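Local coordinates for microcompartments protein (Halothece sp. PCC 7418, PDB 5VGU) that probably forms hexameric tiles, including mixed hexamers of CcmK4 with CcmK3, that help build the protein shell of the beta-carboxysome in this cyanobacterium, at residues 56-61 with 74-79; 92-95 with 101-104. One frame throughout, in Å; residues are numbered along the deposited sequence.

Contact 1. Residues 56-61 with 74-79; sequences TAMDAG and ETWVII
In the alpha/beta sandwich of the BMC domain, Met-58 of helix 51-65 packs on Trp-76 and Ile-78 of strand 72-79. The two short segments run antiparallel, at 173° between their directions, with their axes 10.1 Å apart at closest approach. That spacing is bridged by side chains, with no hydrogen bond across it and 159 Å² of buried surface in all.

Met-58 carries the helix side. Its CG is anti to the backbone N (chi1 -178°), which sends the chain toward the strand, and bends at chi2 and chi3 then turn the thioether so that SD lies beside Trp-76 CB and CE3. CG comes nearest the indole, 3.7 Å from Trp-76 CE3, meeting the ring obliquely. The sulfur follows: SD lies 4.8 Å from the centroid of the Trp-76 six-membered ring and 47° off its normal, a Met-aromatic contact of slanted geometry. Further along, the CE methyl ends 4.1 Å from the carbonyl oxygen of Val-77. The root of the same side chain is covered by Ile-78, whose CD1 sits 3.9 Å from Met-58 CB. Trp-76 and Ile-78, two residues apart on the strand, thus both meet Met-58 from the strand side, while the CB of Val-77 points away from the helix.

Leu-9 of strand 5-12 and Met-24 of helix 14-27 also touch Met-58, continuing the apolar layer between helices and sheet. Strand 72-79 is flanked along one edge by strand 5-12, with Glu-74 and Thr-75 both facing Glu-10 in a classic beta bulge. Backbone hydrogen bonds from Trp-76 join it to a neighbouring subunit, whose Tyr-69 also meets the indole, and helix 51-65 packs on its face.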
loop_
_atom_site.group_PDB
_atom_site.type_symbol
_atom_site.label_atom_id
_atom_site.label_comp_id
_atom_site.label_asym_id
_atom_site.label_seq_id
_atom_site.Cartn_x
_atom_site.Cartn_y
_atom_site.Cartn_z
ATOM N N THR A 56 17.201 1.578 28.025
ATOM C CA THR A 56 16.745 0.395 28.748
ATOM C C THR A 56 15.530 -0.226 28.074
ATOM O O THR A 56 15.442 -1.455 27.935
ATOM C CB THR A 56 16.420 0.773 30.189
ATOM O OG1 THR A 56 17.606 1.266 30.812
ATOM C CG2 THR A 56 15.888 -0.412 30.962
ATOM N N ALA A 57 14.555 0.608 27.699
ATOM C CA ALA A 57 13.370 0.096 27.008
ATOM C C ALA A 57 13.736 -0.565 25.683
ATOM O O ALA A 57 13.193 -1.625 25.335
ATOM C CB ALA A 57 12.363 1.220 26.782
ATOM N N MET A 58 14.638 0.055 24.916
ATOM C CA MET A 58 14.988 -0.500 23.613
ATOM C C MET A 58 15.611 -1.889 23.752
ATOM O O MET A 58 15.308 -2.794 22.970
ATOM C CB MET A 58 15.944 0.453 22.883
ATOM C CG MET A 58 16.351 0.008 21.491
ATOM S SD MET A 58 14.957 -0.070 20.332
ATOM C CE MET A 58 14.219 1.558 20.559
ATOM N N ASP A 59 16.504 -2.073 24.723
ATOM C CA ASP A 59 17.096 -3.393 24.928
ATOM C C ASP A 59 16.023 -4.429 25.225
ATOM O O ASP A 59 16.053 -5.537 24.687
ATOM C CB ASP A 59 18.137 -3.366 26.059
ATOM C CG ASP A 59 19.410 -2.660 25.667
ATOM O OD1 ASP A 59 19.677 -2.513 24.451
ATOM O OD2 ASP A 59 20.172 -2.283 26.583
ATOM N N ALA A 60 15.070 -4.088 26.089
ATOM C CA ALA A 60 13.993 -5.018 26.402
ATOM C C ALA A 60 13.138 -5.304 25.169
ATOM O O ALA A 60 12.709 -6.446 24.950
ATOM C CB ALA A 60 13.138 -4.456 27.535
ATOM N N GLY A 61 12.865 -4.271 24.365
ATOM C CA GLY A 61 12.081 -4.467 23.156
ATOM C C GLY A 61 12.774 -5.364 22.145
ATOM O O GLY A 61 12.147 -6.228 21.527
ATOM N N GLU A 74 13.982 -5.955 12.237
ATOM C CA GLU A 74 14.602 -5.453 11.010
ATOM C C GLU A 74 15.569 -4.302 11.255
ATOM O O GLU A 74 16.632 -4.252 10.628
ATOM C CB GLU A 74 13.522 -5.005 10.016
ATOM C CG GLU A 74 12.556 -6.110 9.632
ATOM C CD GLU A 74 13.169 -7.087 8.634
ATOM O OE1 GLU A 74 14.381 -6.993 8.344
ATOM O OE2 GLU A 74 12.431 -7.950 8.139
ATOM N N THR A 75 15.218 -3.349 12.116
ATOM C CA THR A 75 16.000 -2.115 12.211
ATOM C C THR A 75 15.529 -1.345 13.435
ATOM O O THR A 75 14.376 -1.476 13.859
ATOM C CB THR A 75 15.867 -1.278 10.913
ATOM O OG1 THR A 75 16.604 -0.044 11.000
ATOM C CG2 THR A 75 14.385 -0.996 10.586
ATOM N N TRP A 76 16.443 -0.583 14.030
ATOM C CA TRP A 76 16.103 0.235 15.191
ATOM C C TRP A 76 17.132 1.349 15.334
ATOM O O TRP A 76 18.238 1.284 14.789
ATOM C CB TRP A 76 16.024 -0.602 16.484
ATOM C CG TRP A 76 17.345 -1.180 16.925
ATOM C CD1 TRP A 76 17.861 -2.402 16.580
ATOM C CD2 TRP A 76 18.299 -0.579 17.809
ATOM N NE1 TRP A 76 19.085 -2.591 17.199
ATOM C CE2 TRP A 76 19.370 -1.485 17.953
ATOM C CE3 TRP A 76 18.351 0.636 18.496
ATOM C CZ2 TRP A 76 20.480 -1.203 18.737
ATOM C CZ3 TRP A 76 19.459 0.910 19.281
ATOM C CH2 TRP A 76 20.502 -0.008 19.394
ATOM N N VAL A 77 16.745 2.384 16.076
ATOM C CA VAL A 77 17.641 3.500 16.342
ATOM C C VAL A 77 17.188 4.202 17.611
ATOM O O VAL A 77 16.012 4.166 17.980
ATOM C CB VAL A 77 17.710 4.482 15.139
ATOM C CG1 VAL A 77 16.496 5.393 15.082
ATOM C CG2 VAL A 77 18.989 5.309 15.234
ATOM N N ILE A 78 18.133 4.866 18.269
ATOM C CA ILE A 78 17.841 5.837 19.314
ATOM C C ILE A 78 18.421 7.175 18.875
ATOM O O ILE A 78 19.590 7.258 18.479
ATOM C CB ILE A 78 18.423 5.410 20.678
ATOM C CG1 ILE A 78 17.767 4.110 21.132
ATOM C CG2 ILE A 78 18.256 6.561 21.687
ATOM C CD1 ILE A 78 18.392 3.470 22.369
ATOM N N ILE A 79 17.592 8.211 18.917
ATOM C CA ILE A 79 17.980 9.590 18.653
ATOM C C ILE A 79 17.885 10.327 19.983
ATOM O O ILE A 79 16.778 10.671 20.428
ATOM C CB ILE A 79 17.087 10.251 17.593
ATOM C CG1 ILE A 79 17.029 9.411 16.316
ATOM C CG2 ILE A 79 17.518 11.691 17.327
ATOM C CD1 ILE A 79 18.347 9.166 15.676
#

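Contact 2. Residues 92-95 with 101-104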
loop_
_atom_site.group_PDB
_atom_site.type_symbol
_atom_site.label_atom_id
_atom_site.label_comp_id
_atom_site.label_asym_id
_atom_site.label_seq_id
_atom_site.Cartn_x
_atom_site.Cartn_y
_atom_site.Cartn_z
ATOM N N ILE A 92 6.625 11.202 15.433
ATOM C CA ILE A 92 7.348 10.838 16.648
ATOM C C ILE A 92 6.983 11.691 17.851
ATOM O O ILE A 92 7.568 11.497 18.921
ATOM C CB ILE A 92 8.874 10.880 16.430
ATOM C CG1 ILE A 92 9.350 12.318 16.129
ATOM C CG2 ILE A 92 9.276 9.905 15.338
ATOM C CD1 ILE A 92 10.867 12.496 16.275
ATOM N N ALA A 93 6.063 12.642 17.715
ATOM C CA ALA A 93 5.726 13.542 18.805
ATOM C C ALA A 93 4.810 12.867 19.823
ATOM O O ALA A 93 4.073 11.936 19.509
ATOM C CB ALA A 93 5.058 14.800 18.250
ATOM N N TYR A 94 4.876 13.344 21.060
ATOM C CA TYR A 94 3.813 13.088 22.007
ATOM C C TYR A 94 2.495 13.618 21.442
ATOM O O TYR A 94 2.477 14.520 20.597
ATOM C CB TYR A 94 4.113 13.759 23.349
ATOM C CG TYR A 94 5.221 13.150 24.168
ATOM C CD1 TYR A 94 5.018 11.984 24.897
ATOM C CD2 TYR A 94 6.469 13.780 24.263
ATOM C CE1 TYR A 94 6.018 11.438 25.671
ATOM C CE2 TYR A 94 7.477 13.238 25.036
ATOM C CZ TYR A 94 7.243 12.071 25.747
ATOM O OH TYR A 94 8.233 11.516 26.527
ATOM N N ASN A 95 1.394 13.000 21.863
ATOM C CA ASN A 95 0.066 13.399 21.418
ATOM C C ASN A 95 -0.921 13.268 22.575
ATOM O O ASN A 95 -0.630 12.673 23.615
ATOM C CB ASN A 95 -0.388 12.566 20.216
ATOM C CG ASN A 95 -0.424 11.088 20.532
ATOM O OD1 ASN A 95 -1.210 10.659 21.364
ATOM N ND2 ASN A 95 0.449 10.311 19.895
ATOM N N PHE A 101 0.158 8.742 29.939
ATOM C CA PHE A 101 1.311 7.873 30.168
ATOM C C PHE A 101 2.603 8.671 30.257
ATOM O O PHE A 101 3.526 8.272 30.970
ATOM C CB PHE A 101 1.413 6.846 29.051
ATOM C CG PHE A 101 0.146 6.082 28.846
ATOM C CD1 PHE A 101 -0.292 5.178 29.797
ATOM C CD2 PHE A 101 -0.642 6.308 27.722
ATOM C CE1 PHE A 101 -1.479 4.493 29.612
ATOM C CE2 PHE A 101 -1.819 5.627 27.539
ATOM C CZ PHE A 101 -2.238 4.720 28.487
ATOM N N ARG A 102 2.674 9.804 29.559
ATOM C CA ARG A 102 3.816 10.702 29.704
ATOM C C ARG A 102 3.878 11.253 31.121
ATOM O O ARG A 102 4.922 11.199 31.780
ATOM C CB ARG A 102 3.705 11.838 28.685
ATOM C CG ARG A 102 4.881 12.822 28.633
ATOM C CD ARG A 102 4.478 14.035 27.785
ATOM N NE ARG A 102 5.568 14.983 27.553
ATOM C CZ ARG A 102 5.472 16.071 26.784
ATOM N NH1 ARG A 102 4.338 16.361 26.163
ATOM N NH2 ARG A 102 6.514 16.885 26.637
ATOM N N GLU A 103 2.752 11.777 31.611
ATOM C CA GLU A 103 2.679 12.211 33.003
ATOM C C GLU A 103 3.174 11.126 33.959
ATOM O O GLU A 103 3.866 11.421 34.941
ATOM C CB GLU A 103 1.241 12.615 33.338
ATOM C CG GLU A 103 0.827 13.945 32.722
ATOM C CD GLU A 103 -0.657 14.248 32.881
ATOM O OE1 GLU A 103 -1.464 13.299 32.990
ATOM O OE2 GLU A 103 -1.017 15.446 32.889
ATOM N N SER A 104 2.848 9.857 33.679
ATOM C CA SER A 104 3.218 8.773 34.589
ATOM C C SER A 104 4.727 8.534 34.630
ATOM O O SER A 104 5.251 8.089 35.658
ATOM C CB SER A 104 2.504 7.483 34.187
ATOM O OG SER A 104 1.101 7.617 34.313
#
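Arg-102 reaches from helix 99-104 across one face of the Tyr-94 ring, and nearly every atom of its side chain touches the tyrosine. CB starts at the rim, 3.8 Å from Tyr-94 CE1. CG, anti to the backbone N (chi1 -176°), is carried onto the ring and comes to 3.5 Å from Tyr-94 CE1. From there the chain runs extended across the aromatic face: CD stands 3.6 Å from the ring centroid and 13° off the normal, a CH-pi contact, and NE lies 3.5 Å above the plane of the Tyr-94 ring, over its centre. CZ then passes over Tyr-94 CD2 at 3.5 Å. Its distance to the Tyr-94 centroid, 4.0 Å, and its place over the face define a cation-pi interaction, and the guanidinium and ring planes differ by only 1°, a parallel stack. At the tip, Arg-102 NH1 approaches Tyr-94 CB at 3.8 Å. Arg-102 NH2 lies on the same side of the ring, nearest Tyr-94 CD2 at 3.9 Å.

The contact joins the loop after helix 84-89 to the last modelled helix, 99-104, at the surface beside strand 30-39. Thr-31 of that strand and Ser-2 touch both side chains. The phenol OH of Tyr-94 is hydrogen-bonded to Asp-4 OD2, which ties the ring's far end to the N-terminal residues. A leucine in place of Tyr-94 would probably leave the Arg-102 guanidinium without its flat aromatic partner, freer to swing, and Asp-4 without the hydroxyl.

From the N terminus, strand 5-12, helix 14-27 and the strands 30-39 and 42-49 precede both contacts. Contact 1 comes first: 12 residues separate 56-61 from 74-79, and the contact closes the turn they make by bringing helix and strand together against the sheet. The chain then passes helix 84-89 before contact 2 closes a shorter loop of five residues between 92-95 and 101-104. The two loops are in series, neither nested nor crossed. Their centres lie about 18 Å apart on opposite sides of the chain's centre, without touching: contact 1 ties helix 51-65 to this chain's outermost strand 72-79, contact 2 the C-terminal part near strand 30-39, the other outermost strand.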